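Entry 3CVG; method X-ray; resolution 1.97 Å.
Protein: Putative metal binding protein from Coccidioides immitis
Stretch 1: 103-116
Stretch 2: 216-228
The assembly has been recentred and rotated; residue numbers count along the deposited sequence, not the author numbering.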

# COMPACT_ATOMS: atom_id res chain seq x y z
N PHE A 103 -5.92 7.61 -4.95
CA PHE A 103 -4.55 8.10 -4.99
C PHE A 103 -3.59 7.00 -5.43
O PHE A 103 -3.99 5.85 -5.59
CB PHE A 103 -4.14 8.70 -3.63
CG PHE A 103 -4.16 7.71 -2.49
CD1 PHE A 103 -3.06 6.90 -2.23
CD2 PHE A 103 -5.28 7.61 -1.67
CE1 PHE A 103 -3.07 6.00 -1.17
CE2 PHE A 103 -5.30 6.71 -0.60
CZ PHE A 103 -4.19 5.91 -0.36
N ARG A 104 -2.33 7.37 -5.63
CA ARG A 104 -1.32 6.42 -6.07
C ARG A 104 -0.16 6.33 -5.08
O ARG A 104 0.53 7.32 -4.80
CB ARG A 104 -0.81 6.80 -7.47
CG ARG A 104 -1.83 6.52 -8.60
CD ARG A 104 -1.39 7.08 -9.97
NE ARG A 104 -1.46 8.55 -10.02
CZ ARG A 104 -1.22 9.28 -11.10
NH1 ARG A 104 -0.90 8.71 -12.26
NH2 ARG A 104 -1.30 10.61 -11.04
N ASP A 105 0.04 5.13 -4.54
CA ASP A 105 1.12 4.87 -3.60
C ASP A 105 2.21 4.17 -4.41
O ASP A 105 1.98 3.81 -5.57
CB ASP A 105 0.62 3.98 -2.46
CG ASP A 105 1.70 3.66 -1.43
OD1 ASP A 105 2.66 4.46 -1.29
OD2 ASP A 105 1.59 2.62 -0.76
N HIS A 106 3.39 3.98 -3.84
CA HIS A 106 4.47 3.35 -4.58
C HIS A 106 5.28 2.36 -3.75
O HIS A 106 5.59 2.61 -2.59
CB HIS A 106 5.40 4.42 -5.16
CG HIS A 106 4.69 5.52 -5.88
ND1 HIS A 106 4.15 6.61 -5.24
CD2 HIS A 106 4.36 5.66 -7.19
CE1 HIS A 106 3.52 7.37 -6.11
NE2 HIS A 106 3.64 6.82 -7.30
N PHE A 107 5.59 1.22 -4.35
CA PHE A 107 6.40 0.19 -3.70
C PHE A 107 7.86 0.45 -4.12
O PHE A 107 8.11 1.17 -5.09
CB PHE A 107 6.00 -1.21 -4.18
CG PHE A 107 4.68 -1.71 -3.63
CD1 PHE A 107 4.54 -2.02 -2.28
CD2 PHE A 107 3.59 -1.89 -4.48
CE1 PHE A 107 3.32 -2.52 -1.79
CE2 PHE A 107 2.37 -2.39 -4.00
CZ PHE A 107 2.24 -2.71 -2.64
N MSE A 108 8.81 -0.12 -3.39
CA MSE A 108 10.21 0.02 -3.76
C MSE A 108 11.01 -1.22 -3.34
O MSE A 108 10.68 -1.88 -2.35
CB MSE A 108 10.85 1.29 -3.16
CG MSE A 108 10.31 1.77 -1.81
SE MSE A 108 11.08 3.53 -1.29
CE MSE A 108 12.79 2.96 -0.62
N LEU A 109 12.01 -1.55 -4.14
CA LEU A 109 12.89 -2.68 -3.83
C LEU A 109 14.15 -2.04 -3.27
O LEU A 109 14.78 -1.21 -3.93
CB LEU A 109 13.25 -3.47 -5.09
CG LEU A 109 14.26 -4.59 -4.86
CD1 LEU A 109 13.65 -5.66 -3.94
CD2 LEU A 109 14.66 -5.19 -6.20
N ILE A 110 14.49 -2.39 -2.04
CA ILE A 110 15.68 -1.83 -1.42
C ILE A 110 16.59 -2.98 -0.98
O ILE A 110 16.13 -4.12 -0.83
CB ILE A 110 15.29 -0.94 -0.21
CG1 ILE A 110 14.69 -1.78 0.92
CG2 ILE A 110 14.27 0.11 -0.65
CD1 ILE A 110 15.72 -2.33 1.89
N GLY A 111 17.87 -2.69 -0.79
CA GLY A 111 18.81 -3.73 -0.38
C GLY A 111 20.05 -3.12 0.23
O GLY A 111 20.19 -1.89 0.27
N PRO A 112 20.99 -3.94 0.73
CA PRO A 112 22.21 -3.43 1.34
C PRO A 112 23.18 -2.78 0.36
O PRO A 112 23.20 -3.11 -0.82
CB PRO A 112 22.81 -4.68 2.00
CG PRO A 112 22.44 -5.75 1.04
CD PRO A 112 20.99 -5.42 0.68
N PRO A 113 23.99 -1.82 0.85
CA PRO A 113 24.97 -1.12 0.02
C PRO A 113 25.95 -2.08 -0.66
O PRO A 113 26.43 -1.80 -1.75
CB PRO A 113 25.67 -0.20 1.02
CG PRO A 113 24.58 0.12 1.99
CD PRO A 113 23.90 -1.22 2.19
N SER A 114 26.23 -3.21 -0.03
CA SER A 114 27.16 -4.19 -0.60
C SER A 114 26.63 -4.80 -1.89
O SER A 114 27.40 -5.33 -2.70
CB SER A 114 27.46 -5.30 0.41
OG SER A 114 26.27 -5.86 0.93
N ASN A 115 25.31 -4.75 -2.08
CA ASN A 115 24.68 -5.26 -3.29
C ASN A 115 25.25 -6.61 -3.75
O ASN A 115 25.78 -6.73 -4.86
CB ASN A 115 24.83 -4.20 -4.40
CG ASN A 115 23.97 -4.48 -5.61
OD1 ASN A 115 23.00 -5.25 -5.54
ND2 ASN A 115 24.30 -3.85 -6.74
N PRO A 116 25.14 -7.65 -2.91
CA PRO A 116 25.66 -8.96 -3.30
C PRO A 116 25.02 -9.56 -4.55
O PRO A 116 25.65 -10.34 -5.27
CB PRO A 116 25.43 -9.81 -2.04
CG PRO A 116 24.27 -9.12 -1.36
CD PRO A 116 24.63 -7.67 -1.53
N ARG A 216 18.54 4.81 6.55
CA ARG A 216 18.42 4.97 5.11
C ARG A 216 19.79 4.99 4.45
O ARG A 216 19.92 4.72 3.26
CB ARG A 216 17.65 6.25 4.77
CG ARG A 216 16.25 6.29 5.36
CD ARG A 216 15.55 7.61 5.04
NE ARG A 216 14.58 7.95 6.06
CZ ARG A 216 13.75 8.99 5.99
NH1 ARG A 216 13.79 9.80 4.94
NH2 ARG A 216 12.90 9.22 6.97
N ASP A 217 20.82 5.32 5.23
CA ASP A 217 22.18 5.35 4.71
C ASP A 217 22.79 3.95 4.70
O ASP A 217 23.83 3.72 4.09
CB ASP A 217 23.05 6.28 5.55
CG ASP A 217 22.85 7.74 5.18
OD1 ASP A 217 23.15 8.11 4.03
OD2 ASP A 217 22.39 8.51 6.05
N GLN A 218 22.12 3.02 5.38
CA GLN A 218 22.59 1.64 5.46
C GLN A 218 21.85 0.77 4.43
O GLN A 218 21.90 -0.46 4.48
CB GLN A 218 22.37 1.11 6.88
CG GLN A 218 23.26 1.80 7.92
CD GLN A 218 22.85 1.50 9.35
OE1 GLN A 218 22.60 0.35 9.71
NE2 GLN A 218 22.78 2.54 10.17
N MSE A 219 21.17 1.43 3.50
CA MSE A 219 20.43 0.74 2.45
C MSE A 219 20.45 1.54 1.16
O MSE A 219 20.78 2.73 1.15
CB MSE A 219 18.97 0.50 2.88
CG MSE A 219 18.25 1.74 3.41
SE MSE A 219 16.36 1.76 2.90
CE MSE A 219 16.60 2.39 1.10
N VAL A 220 20.10 0.88 0.06
CA VAL A 220 20.07 1.49 -1.26
C VAL A 220 18.73 1.22 -1.93
O VAL A 220 18.18 0.13 -1.82
CB VAL A 220 21.19 0.89 -2.16
CG1 VAL A 220 20.99 1.33 -3.60
CG2 VAL A 220 22.58 1.33 -1.66
N ILE A 221 18.20 2.22 -2.63
CA ILE A 221 16.93 2.05 -3.34
C ILE A 221 17.28 1.55 -4.73
O ILE A 221 17.82 2.31 -5.54
CB ILE A 221 16.16 3.39 -3.48
CG1 ILE A 221 15.75 3.90 -2.10
CG2 ILE A 221 14.92 3.21 -4.38
CD1 ILE A 221 15.20 5.33 -2.11
N TYR A 222 16.99 0.29 -5.01
CA TYR A 222 17.30 -0.28 -6.32
C TYR A 222 16.20 -0.03 -7.35
O TYR A 222 16.45 -0.05 -8.55
CB TYR A 222 17.59 -1.77 -6.19
CG TYR A 222 18.89 -2.03 -5.46
CD1 TYR A 222 20.12 -1.78 -6.08
CD2 TYR A 222 18.91 -2.45 -4.13
CE1 TYR A 222 21.32 -1.92 -5.40
CE2 TYR A 222 20.11 -2.60 -3.44
CZ TYR A 222 21.31 -2.33 -4.08
OH TYR A 222 22.50 -2.43 -3.40
N LYS A 223 14.98 0.22 -6.88
CA LYS A 223 13.88 0.48 -7.79
C LYS A 223 12.71 1.06 -7.02
O LYS A 223 12.30 0.51 -6.00
CB LYS A 223 13.43 -0.80 -8.49
CG LYS A 223 12.36 -0.59 -9.56
CD LYS A 223 12.86 0.29 -10.71
CE LYS A 223 11.80 0.44 -11.80
NZ LYS A 223 10.53 1.12 -11.35
N LYS A 224 12.20 2.19 -7.50
CA LYS A 224 11.07 2.87 -6.90
C LYS A 224 9.96 2.93 -7.94
O LYS A 224 10.21 3.25 -9.10
CB LYS A 224 11.45 4.30 -6.48
CG LYS A 224 10.34 5.03 -5.73
CD LYS A 224 10.67 6.50 -5.53
CE LYS A 224 9.66 7.17 -4.61
NZ LYS A 224 9.97 8.62 -4.38
N GLY A 225 8.74 2.61 -7.52
CA GLY A 225 7.63 2.63 -8.45
C GLY A 225 7.34 4.02 -9.00
O GLY A 225 7.46 5.01 -8.29
N THR A 226 6.98 4.08 -10.28
CA THR A 226 6.64 5.35 -10.92
C THR A 226 5.12 5.40 -11.00
O THR A 226 4.44 4.52 -10.46
CB THR A 226 7.19 5.45 -12.36
OG1 THR A 226 6.58 4.44 -13.18
CG2 THR A 226 8.69 5.27 -12.38
N ASN A 227 4.58 6.40 -11.68
CA ASN A 227 3.13 6.50 -11.82
C ASN A 227 2.64 5.90 -13.13
O ASN A 227 1.46 5.99 -13.44
CB ASN A 227 2.67 7.95 -11.71
CG ASN A 227 2.70 8.46 -10.28
OD1 ASN A 227 2.02 7.91 -9.41
ND2 ASN A 227 3.48 9.49 -10.04
N ASP A 228 3.54 5.31 -13.90
CA ASP A 228 3.12 4.68 -15.15
C ASP A 228 2.12 3.60 -14.78
O ASP A 228 2.35 2.82 -13.86
CB ASP A 228 4.32 4.08 -15.89
CG ASP A 228 5.30 5.13 -16.36
OD1 ASP A 228 4.87 6.28 -16.61
OD2 ASP A 228 6.51 4.81 -16.50
O HOH W 1 -1.19 5.96 -13.24

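Strand 103-111 and strand 220-224 run antiparallel, and main-chain hydrogen bonds hold most of the pairing. Gly 111 and Val 220 satisfy each other twice: Gly 111 N donates to Val 220 O at 3.0 Å, and Val 220 N donates to Gly 111 O at 2.8 Å. Leu 109 N donates to Lys 223 O at 2.8 Å.

Between Leu 109 and Ile 110 the register shifts by one, a beta bulge. Leu 109 O therefore takes two donors, Tyr 222 N at 2.9 Å and Lys 223 N at 3.3 Å. Beyond the end of strand 220-224, Gly 225 N still donates to Phe 107 O at 2.9 Å.

Tyr 222 is the residue the register skips, and its CA-to-CB bond points toward the first stretch. Its ring lies edge-on to Gly 111, with CE2 3.5 Å from Gly 111 N. An ideal CB on Gly 111 would stand 2.9 Å from Tyr 222 CE2, a clash, so the absent side chain leaves room for the ring. Tyr 222 OH donates to Pro 112 O at 2.8 Å. Pro 112 O also accepts from Asn 115 N at 3.0 Å, within the type I turn from Pro 112 to Asn 115, so the tyrosine ties the turn to the second stretch.

At the other end, His 106 NE2 donates to Asn 227 OD1 at 2.9 Å, near the plane of the imidazole ring. The same OD1 lies over one face of the Arg 104 guanidinium. A water bridges these stretches as well: it accepts from Arg 104 NH1 at 2.9 Å and donates to Asn 227 O at 2.7 Å. Arg 104 NE and NH2 are satisfied elsewhere in the structure. Thr 226 O is buried by the contact without a partner; His 106 CD2 lies 3.5 Å from it.

Apolar packing joins Met 108 CE to Ile 221 CG1 at 3.4 Å and Ile 110 CG2 to Met 219 CE at 3.7 Å. Both methionines are selenomethionine.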